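Local coordinates for glucose-6-phosphate isomerase (Chlamydia trachomatis D/UW-3/CX, PDB 6OTU) that catalyses the reversible isomerisation of glucose-6-phosphate to fructose-6-phosphate, at the interface of chains A and B. Coordinates in Å, arbitrary orientation; residue numbers count along the deposited sequence, not the author numbering. Chains: chain A/B, Glucose-6-phosphate isomerase.

The interface of chains A and B. Residues chain A 355, 359, 494-497; chain B 390, 394.
The side chain of B:Gln390 reaches across a two-fold symmetric homodimer interface and meets the active-site wall of chain A; the same contact recurs with the roles of the two chains swapped. Phosphoglucose isomerases work as such dimers, and this patch places a residue of one subunit against the wall of the other's catalytic pocket. B:Gln390 lies on helix 389-394. Its CG stands anti to the backbone N (chi1 169°), and a bend at chi2 turns the amide toward the start of A helix 495-511. There the amide oxygen OE1 accepts a hydrogen bond from the backbone N of A:Gly496, at 2.7 Å. The donor sits somewhat out of the carbonyl plane, and the bond is bent at the hydrogen. This N-H belongs to the first turn of the helix, so the glutamine may help to cap the helix start from the other subunit. The helix also carries the catalytic A:Lys501, about 10 Å from the centre of the patch. A:Glu355, the active-site proton donor, crosses B:Gln390 at about a right angle. Its methylene CG packs on B:Gln390 CB at 3.6 Å, while its extended chain carries the carboxylate onward. The contact may help to place this catalytic residue. A:Lys359 also crosses the glutamine, with its methylene CE 3.5 Å from B:Gln390 NE2. Within chain B, B:Gln394 holds the other end of the amide, which with the A:Gly496 bond would fix its rotation: its OE1 takes a nearly straight hydrogen bond from B:Gln390 NE2, at 3.0 Å, on a lone pair in the carbonyl plane.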
# COMPACT_ATOMS: atom_id res chain seq x y z
N GLU A 355 1.48 -7.72 -11.89
CA GLU A 355 1.86 -9.09 -12.24
C GLU A 355 1.46 -9.43 -13.67
O GLU A 355 2.18 -10.15 -14.38
CB GLU A 355 1.26 -10.09 -11.25
CG GLU A 355 2.06 -11.35 -11.13
CD GLU A 355 1.29 -12.45 -10.47
OE1 GLU A 355 1.81 -13.57 -10.43
OE2 GLU A 355 0.17 -12.19 -10.00
N LYS A 359 5.86 -6.76 -17.87
CA LYS A 359 6.50 -7.61 -18.86
C LYS A 359 7.34 -6.75 -19.79
O LYS A 359 7.11 -5.55 -19.93
CB LYS A 359 5.47 -8.39 -19.68
CG LYS A 359 4.46 -9.15 -18.84
CD LYS A 359 5.12 -10.37 -18.19
CE LYS A 359 4.22 -11.00 -17.15
NZ LYS A 359 2.93 -11.43 -17.73
N GLN A 494 3.54 -15.50 -15.65
CA GLN A 494 4.24 -14.81 -14.57
C GLN A 494 5.57 -15.50 -14.29
O GLN A 494 5.80 -16.06 -13.22
CB GLN A 494 3.36 -14.74 -13.31
CG GLN A 494 2.78 -16.06 -12.79
CD GLN A 494 1.61 -16.59 -13.60
OE1 GLN A 494 0.68 -15.87 -13.94
NE2 GLN A 494 1.67 -17.89 -13.92
N GLU A 495 6.48 -15.45 -15.27
CA GLU A 495 7.75 -16.14 -15.11
C GLU A 495 8.59 -15.57 -13.97
O GLU A 495 9.44 -16.28 -13.43
CB GLU A 495 8.52 -16.09 -16.43
CG GLU A 495 7.92 -17.00 -17.49
CD GLU A 495 7.91 -18.47 -17.07
OE1 GLU A 495 8.90 -18.94 -16.45
OE2 GLU A 495 6.90 -19.16 -17.35
N GLY A 496 8.36 -14.30 -13.59
CA GLY A 496 9.01 -13.76 -12.40
C GLY A 496 8.56 -14.43 -11.12
O GLY A 496 9.37 -14.66 -10.21
N VAL A 497 7.27 -14.78 -11.03
CA VAL A 497 6.75 -15.46 -9.85
C VAL A 497 7.16 -16.93 -9.84
O VAL A 497 7.45 -17.50 -8.78
CB VAL A 497 5.22 -15.30 -9.77
CG1 VAL A 497 4.65 -16.12 -8.60
CG2 VAL A 497 4.85 -13.83 -9.64
N GLN B 390 6.84 -9.77 -9.89
CA GLN B 390 6.88 -9.99 -11.34
C GLN B 390 7.44 -8.78 -12.08
O GLN B 390 8.29 -8.92 -12.96
CB GLN B 390 5.48 -10.31 -11.86
CG GLN B 390 5.39 -10.30 -13.39
CD GLN B 390 6.34 -11.31 -14.03
OE1 GLN B 390 6.42 -12.45 -13.60
NE2 GLN B 390 7.05 -10.89 -15.07
N GLN B 394 10.97 -8.39 -14.21
CA GLN B 394 10.80 -8.49 -15.66
C GLN B 394 10.02 -7.34 -16.28
O GLN B 394 9.82 -7.35 -17.50
CB GLN B 394 10.11 -9.81 -16.04
CG GLN B 394 11.00 -11.04 -15.96
CD GLN B 394 10.37 -12.23 -16.67
OE1 GLN B 394 9.16 -12.44 -16.59
NE2 GLN B 394 11.19 -13.02 -17.37